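Long-range contact in putative Acetyltransferase from the GNAT family (Novosphingobium aromaticivorans DSM 12444, PDB 3EC4), which probably transfers acyl groups, as a putative acetyltransferase of the GNAT family: residues 84-89 / 214-219. Sequence-based numbering, arbitrary orientation.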
loop_
_atom_site.group_PDB
_atom_site.type_symbol
_atom_site.label_atom_id
_atom_site.label_comp_id
_atom_site.label_asym_id
_atom_site.label_seq_id
_atom_site.Cartn_x
_atom_site.Cartn_y
_atom_site.Cartn_z
ATOM N N LEU A 84 -4.383 -3.642 -11.562
ATOM C CA LEU A 84 -3.367 -2.657 -11.141
ATOM C C LEU A 84 -2.245 -2.511 -12.151
ATOM O O LEU A 84 -1.931 -3.442 -12.904
ATOM C CB LEU A 84 -2.728 -3.068 -9.809
ATOM C CG LEU A 84 -3.673 -3.401 -8.680
ATOM C CD1 LEU A 84 -2.870 -3.887 -7.441
ATOM C CD2 LEU A 84 -4.611 -2.205 -8.342
ATOM N N LEU A 85 -1.566 -1.358 -12.091
ATOM C CA LEU A 85 -0.305 -1.181 -12.795
ATOM C C LEU A 85 0.711 -1.016 -11.687
ATOM O O LEU A 85 0.589 -0.087 -10.874
ATOM C CB LEU A 85 -0.324 0.048 -13.717
ATOM C CG LEU A 85 1.014 0.319 -14.448
ATOM C CD1 LEU A 85 1.426 -0.825 -15.404
ATOM C CD2 LEU A 85 1.028 1.658 -15.159
ATOM N N GLN A 86 1.662 -1.929 -11.623
ATOM C CA GLN A 86 2.775 -1.781 -10.671
ATOM C C GLN A 86 3.910 -0.981 -11.283
ATOM O O GLN A 86 4.312 -1.249 -12.415
ATOM C CB GLN A 86 3.260 -3.165 -10.234
ATOM C CG GLN A 86 4.309 -3.119 -9.149
ATOM C CD GLN A 86 4.851 -4.519 -8.872
ATOM O OE1 GLN A 86 5.752 -4.960 -9.560
ATOM N NE2 GLN A 86 4.270 -5.221 -7.914
HETATM N N MSE A 87 4.435 -0.003 -10.532
HETATM C CA MSE A 87 5.450 0.957 -11.010
HETATM C C MSE A 87 6.655 1.015 -10.083
HETATM O O MSE A 87 6.525 0.780 -8.901
HETATM C CB MSE A 87 4.846 2.371 -11.174
HETATM C CG MSE A 87 3.592 2.342 -11.975
HETATM SE SE MSE A 87 2.837 4.048 -12.356
HETATM C CE MSE A 87 4.039 4.635 -13.761
ATOM N N ILE A 88 7.820 1.293 -10.654
ATOM C CA ILE A 88 9.078 1.300 -9.933
ATOM C C ILE A 88 9.828 2.578 -10.217
ATOM O O ILE A 88 9.842 3.056 -11.349
ATOM C CB ILE A 88 9.902 0.004 -10.265
ATOM C CG1 ILE A 88 11.072 -0.215 -9.303
ATOM C CG2 ILE A 88 10.376 -0.013 -11.692
ATOM C CD1 ILE A 88 11.714 -1.647 -9.473
ATOM N N ALA A 89 10.481 3.113 -9.194
ATOM C CA ALA A 89 11.316 4.293 -9.378
ATOM C C ALA A 89 12.778 3.914 -9.154
ATOM O O ALA A 89 13.319 4.170 -8.085
ATOM C CB ALA A 89 10.885 5.447 -8.436
ATOM N N ARG A 214 8.284 4.191 -13.406
ATOM C CA ARG A 214 8.017 3.612 -14.715
ATOM C C ARG A 214 7.193 2.359 -14.496
ATOM O O ARG A 214 7.295 1.734 -13.425
ATOM C CB ARG A 214 9.330 3.284 -15.450
ATOM C CG ARG A 214 10.172 2.113 -14.870
ATOM C CD ARG A 214 11.579 2.043 -15.524
ATOM N NE ARG A 214 12.419 1.031 -14.870
ATOM C CZ ARG A 214 12.228 -0.280 -14.972
ATOM N NH1 ARG A 214 11.283 -0.764 -15.740
ATOM N NH2 ARG A 214 12.998 -1.122 -14.305
ATOM N N ALA A 215 6.389 2.005 -15.509
ATOM C CA ALA A 215 5.591 0.806 -15.497
ATOM C C ALA A 215 6.485 -0.395 -15.405
ATOM O O ALA A 215 7.435 -0.539 -16.179
ATOM C CB ALA A 215 4.722 0.721 -16.767
ATOM N N ARG A 216 6.207 -1.256 -14.448
ATOM C CA ARG A 216 6.933 -2.492 -14.325
ATOM C C ARG A 216 6.099 -3.651 -14.894
ATOM O O ARG A 216 6.544 -4.334 -15.810
ATOM C CB ARG A 216 7.310 -2.778 -12.884
ATOM C CG ARG A 216 8.344 -3.872 -12.819
ATOM C CD ARG A 216 8.499 -4.485 -11.488
ATOM N NE ARG A 216 8.984 -5.841 -11.676
ATOM C CZ ARG A 216 8.320 -6.969 -11.409
ATOM N NH1 ARG A 216 7.099 -6.997 -10.859
ATOM N NH2 ARG A 216 8.938 -8.105 -11.672
ATOM N N ARG A 217 4.904 -3.867 -14.346
ATOM C CA ARG A 217 4.024 -4.886 -14.855
ATOM C C ARG A 217 2.616 -4.692 -14.335
ATOM O O ARG A 217 2.374 -3.996 -13.335
ATOM C CB ARG A 217 4.512 -6.289 -14.495
ATOM C CG ARG A 217 4.502 -6.601 -13.025
ATOM C CD ARG A 217 4.712 -8.103 -12.707
ATOM N NE ARG A 217 3.795 -8.991 -13.399
ATOM C CZ ARG A 217 3.930 -10.303 -13.497
ATOM N NH1 ARG A 217 4.946 -10.955 -12.919
ATOM N NH2 ARG A 217 3.035 -10.969 -14.168
ATOM N N ALA A 218 1.690 -5.371 -14.998
ATOM C CA ALA A 218 0.325 -5.470 -14.520
ATOM C C ALA A 218 0.255 -6.431 -13.350
ATOM O O ALA A 218 0.997 -7.446 -13.279
ATOM C CB ALA A 218 -0.621 -5.928 -15.649
HETATM N N MSE A 219 -0.615 -6.084 -12.404
HETATM C CA MSE A 219 -0.941 -6.935 -11.269
HETATM C C MSE A 219 -2.454 -6.926 -11.065
HETATM O O MSE A 219 -3.176 -6.177 -11.718
HETATM C CB MSE A 219 -0.212 -6.475 -9.988
HETATM C CG MSE A 219 1.319 -6.432 -10.096
HETATM SE SE MSE A 219 2.080 -8.187 -9.981
HETATM C CE MSE A 219 1.863 -8.402 -8.080
#
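Q86 lies alongside M219 and R216, its CB 3.8 Å from M219 CG and its extended chain (CG anti to the backbone N, chi1 -174°) carrying the amide beside the R216 guanidinium. There R216 NH1 donates to Q86 OE1 over 2.8 Å, in the carbonyl plane and near the guanidinium plane, the two flat groups being 31° apart. The amide's other end, NE2, hydrogen-bonds L8 O and H196 NE2, so both ends of this buried group are satisfied. An alanine here would remove the amide and its bonds to R216, L8 O and H196 NE2, and would probably leave the R216 guanidinium less firmly placed. Two residues, R216 and R217, stand across from Q86, a classic beta bulge: Q86 O accepts a straight bond from R216 N at 2.8 Å and a weak one from R217 N at 3.3 Å, while Q86 N donates to R217 O. With the extra residue, CB of R216 points toward strand 76-88, and D9 forms salt bridges with both arginines. Beyond the bulge I88 and R214 form a hydrogen-bonded antiparallel pair, and I88 CG2 sits over one face of the R214 guanidinium, 3.8 Å from CZ; R214 NH2 forms a salt bridge with D90 OD2. On the other face of the sheet L85 CD1 meets A215 CB at 3.9 Å, and M87 CE comes near A215 N. L85 and M87 pack there against I205 of helix 202-210, M87 also touching Y208 and E209. The pairing joins neighbouring antiparallel strands of the mixed GNAT sheet, with strand 76-88 set between strand 214-226 and strand 192-198.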